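Local coordinates for FYVE, RhoGEF and PH domain-containing protein 5 (Homo sapiens, PDB 3MPX) that activates the small GTPase CDC42 by exchanging its bound GDP for GTP, mediating the response of CDC42 to VEGF, at residues Leu30-Leu44 with Leu166-Leu179. Numbering follows the deposited sequence.
Sequences LLSSEKAYVEMLQHL and LLRVVQRLFQYQVL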
loop_
_atom_site.group_PDB
_atom_site.type_symbol
_atom_site.label_atom_id
_atom_site.label_comp_id
_atom_site.label_asym_id
_atom_site.label_seq_id
_atom_site.Cartn_x
_atom_site.Cartn_y
_atom_site.Cartn_z
ATOM N N LEU A 30 -15.102 -2.808 -1.442
ATOM C CA LEU A 30 -14.281 -3.787 -2.129
ATOM C C LEU A 30 -14.601 -3.780 -3.610
ATOM O O LEU A 30 -13.671 -3.753 -4.412
ATOM C CB LEU A 30 -14.503 -5.173 -1.512
ATOM C CG LEU A 30 -13.629 -6.316 -2.013
ATOM C CD1 LEU A 30 -12.157 -6.128 -1.621
ATOM C CD2 LEU A 30 -14.203 -7.662 -1.571
ATOM N N LEU A 31 -15.904 -3.750 -3.980
ATOM C CA LEU A 31 -16.318 -3.710 -5.385
ATOM C C LEU A 31 -15.876 -2.430 -6.098
ATOM O O LEU A 31 -15.317 -2.520 -7.180
ATOM C CB LEU A 31 -17.837 -3.903 -5.522
ATOM C CG LEU A 31 -18.461 -3.903 -6.948
ATOM C CD1 LEU A 31 -17.935 -5.030 -7.807
ATOM C CD2 LEU A 31 -19.957 -4.005 -6.872
ATOM N N SER A 32 -16.121 -1.256 -5.504
ATOM C CA SER A 32 -15.787 0.037 -6.103
ATOM C C SER A 32 -14.291 0.169 -6.384
ATOM O O SER A 32 -13.903 0.598 -7.488
ATOM C CB SER A 32 -16.290 1.189 -5.233
ATOM O OG SER A 32 -16.149 0.942 -3.844
ATOM N N SER A 33 -13.459 -0.223 -5.379
ATOM C CA SER A 33 -12.000 -0.218 -5.462
ATOM C C SER A 33 -11.505 -1.302 -6.426
ATOM O O SER A 33 -10.487 -1.091 -7.093
ATOM C CB SER A 33 -11.366 -0.371 -4.082
ATOM O OG SER A 33 -11.691 -1.601 -3.465
ATOM N N GLU A 34 -12.226 -2.436 -6.529
ATOM C CA GLU A 34 -11.852 -3.462 -7.497
ATOM C C GLU A 34 -12.030 -2.925 -8.925
ATOM O O GLU A 34 -11.119 -3.108 -9.725
ATOM C CB GLU A 34 -12.616 -4.778 -7.303
ATOM C CG GLU A 34 -12.015 -5.933 -8.092
ATOM C CD GLU A 34 -10.648 -6.452 -7.667
ATOM O OE1 GLU A 34 -10.243 -6.237 -6.503
ATOM O OE2 GLU A 34 -9.992 -7.113 -8.502
ATOM N N LYS A 35 -13.169 -2.231 -9.226
ATOM C CA LYS A 35 -13.450 -1.615 -10.534
ATOM C C LYS A 35 -12.273 -0.726 -10.930
ATOM O O LYS A 35 -11.691 -0.903 -12.005
ATOM C CB LYS A 35 -14.726 -0.749 -10.499
ATOM C CG LYS A 35 -15.995 -1.521 -10.263
ATOM C CD LYS A 35 -17.230 -0.709 -10.567
ATOM C CE LYS A 35 -18.492 -1.478 -10.218
ATOM N NZ LYS A 35 -19.400 -0.717 -9.305
ATOM N N ALA A 36 -11.897 0.200 -10.033
ATOM C CA ALA A 36 -10.789 1.133 -10.239
ATOM C C ALA A 36 -9.457 0.429 -10.509
ATOM O O ALA A 36 -8.637 0.959 -11.266
ATOM C CB ALA A 36 -10.661 2.039 -9.038
ATOM N N TYR A 37 -9.252 -0.761 -9.889
ATOM C CA TYR A 37 -8.057 -1.585 -10.002
ATOM C C TYR A 37 -7.997 -2.300 -11.347
ATOM O O TYR A 37 -6.919 -2.391 -11.947
ATOM C CB TYR A 37 -8.014 -2.592 -8.853
ATOM C CG TYR A 37 -6.770 -3.450 -8.824
ATOM C CD1 TYR A 37 -5.511 -2.886 -8.600
ATOM C CD2 TYR A 37 -6.846 -4.831 -9.005
ATOM C CE1 TYR A 37 -4.359 -3.676 -8.567
ATOM C CE2 TYR A 37 -5.705 -5.633 -8.949
ATOM C CZ TYR A 37 -4.464 -5.050 -8.729
ATOM O OH TYR A 37 -3.344 -5.832 -8.645
ATOM N N VAL A 38 -9.156 -2.800 -11.818
ATOM C CA VAL A 38 -9.317 -3.516 -13.086
ATOM C C VAL A 38 -9.121 -2.526 -14.251
ATOM O O VAL A 38 -8.459 -2.860 -15.232
ATOM C CB VAL A 38 -10.658 -4.279 -13.121
ATOM C CG1 VAL A 38 -10.980 -4.784 -14.521
ATOM C CG2 VAL A 38 -10.628 -5.436 -12.134
ATOM N N GLU A 39 -9.611 -1.283 -14.085
ATOM C CA GLU A 39 -9.444 -0.165 -15.020
ATOM C C GLU A 39 -7.933 0.156 -15.115
ATOM O O GLU A 39 -7.406 0.384 -16.205
ATOM C CB GLU A 39 -10.239 1.052 -14.486
ATOM C CG GLU A 39 -9.990 2.389 -15.184
ATOM C CD GLU A 39 -10.835 2.724 -16.401
ATOM O OE1 GLU A 39 -10.646 3.833 -16.954
ATOM O OE2 GLU A 39 -11.683 1.892 -16.805
HETATM N N MSE A 40 -7.246 0.137 -13.971
HETATM C CA MSE A 40 -5.828 0.402 -13.874
HETATM C C MSE A 40 -5.025 -0.717 -14.505
HETATM O O MSE A 40 -4.062 -0.429 -15.216
HETATM C CB MSE A 40 -5.437 0.622 -12.407
HETATM C CG MSE A 40 -4.006 1.100 -12.223
HETATM SE SE MSE A 40 -2.770 -0.408 -12.124
HETATM C CE MSE A 40 -2.933 -0.800 -10.228
ATOM N N LEU A 41 -5.407 -1.985 -14.263
ATOM C CA LEU A 41 -4.671 -3.116 -14.836
ATOM C C LEU A 41 -4.819 -3.177 -16.342
ATOM O O LEU A 41 -3.897 -3.631 -17.018
ATOM C CB LEU A 41 -5.053 -4.473 -14.219
ATOM C CG LEU A 41 -4.717 -4.732 -12.752
ATOM C CD1 LEU A 41 -5.289 -6.036 -12.338
ATOM C CD2 LEU A 41 -3.226 -4.746 -12.506
ATOM N N GLN A 42 -5.978 -2.702 -16.852
ATOM C CA GLN A 42 -6.374 -2.613 -18.256
ATOM C C GLN A 42 -5.361 -1.746 -18.995
ATOM O O GLN A 42 -4.637 -2.262 -19.846
ATOM C CB GLN A 42 -7.792 -2.007 -18.355
ATOM C CG GLN A 42 -8.451 -2.055 -19.732
ATOM C CD GLN A 42 -9.266 -3.308 -19.945
ATOM O OE1 GLN A 42 -9.204 -3.941 -21.013
ATOM N NE2 GLN A 42 -10.066 -3.691 -18.943
ATOM N N HIS A 43 -5.272 -0.453 -18.607
ATOM C CA HIS A 43 -4.403 0.595 -19.173
ATOM C C HIS A 43 -2.929 0.311 -18.976
ATOM O O HIS A 43 -2.103 0.783 -19.762
ATOM C CB HIS A 43 -4.785 1.974 -18.611
ATOM C CG HIS A 43 -6.171 2.378 -19.035
ATOM N ND1 HIS A 43 -7.227 2.414 -18.129
ATOM C CD2 HIS A 43 -6.654 2.632 -20.279
ATOM C CE1 HIS A 43 -8.298 2.734 -18.836
ATOM N NE2 HIS A 43 -8.006 2.872 -20.135
ATOM N N LEU A 44 -2.599 -0.502 -17.960
ATOM C CA LEU A 44 -1.248 -0.951 -17.730
ATOM C C LEU A 44 -0.884 -1.930 -18.849
ATOM O O LEU A 44 0.184 -1.818 -19.440
ATOM C CB LEU A 44 -1.155 -1.638 -16.371
ATOM C CG LEU A 44 0.264 -1.944 -15.877
ATOM C CD1 LEU A 44 1.068 -0.671 -15.624
ATOM C CD2 LEU A 44 0.211 -2.757 -14.641
ATOM N N LEU A 166 4.168 0.363 -10.714
ATOM C CA LEU A 166 3.863 -1.069 -10.656
ATOM C C LEU A 166 3.709 -1.584 -9.226
ATOM O O LEU A 166 3.150 -2.670 -9.041
ATOM C CB LEU A 166 4.846 -1.922 -11.457
ATOM C CG LEU A 166 4.543 -1.927 -12.952
ATOM C CD1 LEU A 166 5.778 -1.739 -13.732
ATOM C CD2 LEU A 166 3.776 -3.165 -13.377
ATOM N N LEU A 167 4.133 -0.788 -8.212
ATOM C CA LEU A 167 3.902 -1.109 -6.802
ATOM C C LEU A 167 2.380 -1.148 -6.613
ATOM O O LEU A 167 1.876 -1.935 -5.805
ATOM C CB LEU A 167 4.468 -0.007 -5.873
ATOM C CG LEU A 167 5.976 0.260 -5.850
ATOM C CD1 LEU A 167 6.268 1.530 -5.100
ATOM C CD2 LEU A 167 6.734 -0.871 -5.183
ATOM N N ARG A 168 1.655 -0.289 -7.383
ATOM C CA ARG A 168 0.200 -0.149 -7.396
ATOM C C ARG A 168 -0.503 -1.491 -7.707
ATOM O O ARG A 168 -1.592 -1.730 -7.192
ATOM C CB ARG A 168 -0.230 0.965 -8.369
ATOM C CG ARG A 168 -0.370 2.335 -7.716
ATOM C CD ARG A 168 -0.411 3.433 -8.748
ATOM N NE ARG A 168 0.605 4.462 -8.502
ATOM C CZ ARG A 168 0.840 5.500 -9.304
ATOM N NH1 ARG A 168 0.134 5.662 -10.419
ATOM N NH2 ARG A 168 1.783 6.383 -8.998
ATOM N N VAL A 169 0.152 -2.379 -8.483
ATOM C CA VAL A 169 -0.310 -3.739 -8.781
ATOM C C VAL A 169 -0.274 -4.568 -7.480
ATOM O O VAL A 169 -1.313 -5.054 -7.050
ATOM C CB VAL A 169 0.524 -4.375 -9.935
ATOM C CG1 VAL A 169 0.326 -5.891 -10.050
ATOM C CG2 VAL A 169 0.228 -3.684 -11.262
ATOM N N VAL A 170 0.910 -4.672 -6.834
ATOM C CA VAL A 170 1.202 -5.427 -5.602
ATOM C C VAL A 170 0.476 -4.842 -4.357
ATOM O O VAL A 170 0.298 -5.534 -3.357
ATOM C CB VAL A 170 2.746 -5.447 -5.399
ATOM C CG1 VAL A 170 3.174 -6.309 -4.206
ATOM C CG2 VAL A 170 3.463 -5.881 -6.666
ATOM N N GLN A 171 0.120 -3.567 -4.406
ATOM C CA GLN A 171 -0.527 -2.866 -3.306
ATOM C C GLN A 171 -1.981 -3.382 -3.042
ATOM O O GLN A 171 -2.411 -3.436 -1.882
ATOM C CB GLN A 171 -0.456 -1.353 -3.589
ATOM C CG GLN A 171 -1.420 -0.467 -2.832
ATOM C CD GLN A 171 -1.349 0.927 -3.371
ATOM O OE1 GLN A 171 -0.660 1.768 -2.821
ATOM N NE2 GLN A 171 -2.021 1.186 -4.486
ATOM N N ARG A 172 -2.702 -3.809 -4.104
ATOM C CA ARG A 172 -4.064 -4.341 -3.969
ATOM C C ARG A 172 -4.141 -5.484 -2.952
ATOM O O ARG A 172 -5.163 -5.638 -2.270
ATOM C CB ARG A 172 -4.575 -4.846 -5.322
ATOM C CG ARG A 172 -6.082 -5.117 -5.373
ATOM C CD ARG A 172 -6.942 -3.891 -5.074
ATOM N NE ARG A 172 -8.356 -4.251 -5.050
ATOM C CZ ARG A 172 -9.273 -3.676 -4.287
ATOM N NH1 ARG A 172 -10.533 -4.067 -4.353
ATOM N NH2 ARG A 172 -8.935 -2.704 -3.446
ATOM N N LEU A 173 -3.063 -6.298 -2.881
ATOM C CA LEU A 173 -2.947 -7.424 -1.973
ATOM C C LEU A 173 -3.006 -6.982 -0.506
ATOM O O LEU A 173 -3.694 -7.622 0.279
ATOM C CB LEU A 173 -1.667 -8.219 -2.282
ATOM C CG LEU A 173 -1.549 -8.834 -3.700
ATOM C CD1 LEU A 173 -0.226 -9.551 -3.871
ATOM C CD2 LEU A 173 -2.728 -9.785 -4.023
ATOM N N PHE A 174 -2.344 -5.861 -0.150
ATOM C CA PHE A 174 -2.368 -5.318 1.220
ATOM C C PHE A 174 -3.758 -4.676 1.534
ATOM O O PHE A 174 -4.206 -4.689 2.684
ATOM C CB PHE A 174 -1.197 -4.342 1.451
ATOM C CG PHE A 174 0.170 -4.949 1.185
ATOM C CD1 PHE A 174 0.706 -5.912 2.038
ATOM C CD2 PHE A 174 0.935 -4.536 0.097
ATOM C CE1 PHE A 174 1.966 -6.476 1.787
ATOM C CE2 PHE A 174 2.201 -5.106 -0.149
ATOM C CZ PHE A 174 2.702 -6.080 0.695
ATOM N N GLN A 175 -4.456 -4.199 0.483
ATOM C CA GLN A 175 -5.796 -3.648 0.535
ATOM C C GLN A 175 -6.815 -4.738 0.857
ATOM O O GLN A 175 -7.662 -4.524 1.726
ATOM C CB GLN A 175 -6.130 -2.922 -0.775
ATOM C CG GLN A 175 -5.515 -1.506 -0.861
ATOM C CD GLN A 175 -5.604 -0.882 -2.237
ATOM O OE1 GLN A 175 -6.326 -1.340 -3.126
ATOM N NE2 GLN A 175 -4.849 0.177 -2.453
ATOM N N TYR A 176 -6.712 -5.930 0.218
ATOM C CA TYR A 176 -7.616 -7.050 0.517
ATOM C C TYR A 176 -7.466 -7.416 2.009
ATOM O O TYR A 176 -8.465 -7.525 2.707
ATOM C CB TYR A 176 -7.297 -8.276 -0.341
ATOM C CG TYR A 176 -7.585 -8.178 -1.825
ATOM C CD1 TYR A 176 -8.692 -7.476 -2.298
ATOM C CD2 TYR A 176 -6.834 -8.901 -2.746
ATOM C CE1 TYR A 176 -8.986 -7.422 -3.659
ATOM C CE2 TYR A 176 -7.121 -8.857 -4.109
ATOM C CZ TYR A 176 -8.184 -8.098 -4.563
ATOM O OH TYR A 176 -8.441 -8.043 -5.908
ATOM N N GLN A 177 -6.211 -7.511 2.507
ATOM C CA GLN A 177 -5.871 -7.755 3.908
ATOM C C GLN A 177 -6.556 -6.766 4.835
ATOM O O GLN A 177 -7.265 -7.204 5.732
ATOM C CB GLN A 177 -4.361 -7.693 4.101
ATOM C CG GLN A 177 -3.670 -8.986 3.682
ATOM C CD GLN A 177 -2.167 -8.990 3.863
ATOM O OE1 GLN A 177 -1.560 -10.058 3.987
ATOM N NE2 GLN A 177 -1.517 -7.815 3.853
ATOM N N VAL A 178 -6.434 -5.446 4.586
ATOM C CA VAL A 178 -7.079 -4.449 5.459
ATOM C C VAL A 178 -8.621 -4.501 5.338
ATOM O O VAL A 178 -9.296 -4.486 6.366
ATOM C CB VAL A 178 -6.530 -2.985 5.372
ATOM C CG1 VAL A 178 -5.021 -2.940 5.500
ATOM C CG2 VAL A 178 -6.980 -2.256 4.113
ATOM N N LEU A 179 -9.161 -4.594 4.108
ATOM C CA LEU A 179 -10.603 -4.656 3.879
ATOM C C LEU A 179 -11.209 -5.914 4.485
ATOM O O LEU A 179 -12.236 -5.820 5.170
ATOM C CB LEU A 179 -10.941 -4.597 2.375
ATOM C CG LEU A 179 -11.047 -3.215 1.750
ATOM C CD1 LEU A 179 -10.440 -3.198 0.375
ATOM C CD2 LEU A 179 -12.487 -2.787 1.640
#
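OE1 of E34 is gripped by three donors from helix segment 166-179. Y176 OH gives it a bond of 2.6 Å from the syn side, with ring and carboxylate planes only 16° apart. R172 meets the same oxygen side-on with two nitrogens. Both bonds belong to the salt bridge: NH1, 3.1 Å from OE1, comes from the anti side, and NE from above the carboxylate plane. E34 reaches them because CG lies anti to the backbone N (chi1 -167°) and the chain then bends at chi2. Three donors on one buried oxygen would probably keep the carboxylate ionised. R172 NH1 also bonds S33 OG at 2.9 Å, the hydroxyl lying tilted from the guanidinium plane; S33 OG is bonded to E29 O as well. NH2 of R172 turns back along its own helix to Q175 OE1, 3.0 Å away and near the guanidinium plane, which further fixes the group's rotation. The aliphatic part of R172 lies across the Y37 ring, with CG 3.5 Å from the ring centroid in a CH-pi contact. The Y37 hydroxyl donates to V169 O at 2.7 Å. An alanine in place of R172 would probably leave E34 without its charged mate and open a gap over the Y37 ring. Beyond Y37 the contact turns apolar: V169 CG2 packs against L44 CD2 at 3.5 Å and against L41 CD2, whereas at the other end L30 CD1 touches Y176 and L179. The segments run nearly antiparallel, at 149°, within the helical DH (RhoGEF) domain, and R172 fills a knobs-into-holes site among L30, S33, E34 and Y37. Helix 66-98 lends H86 to E34 OE2 and to the Y37 ring edge-to-face, helix 117-138 packs on Y37 and L166, and helix 218-230 lies against F174 and V178.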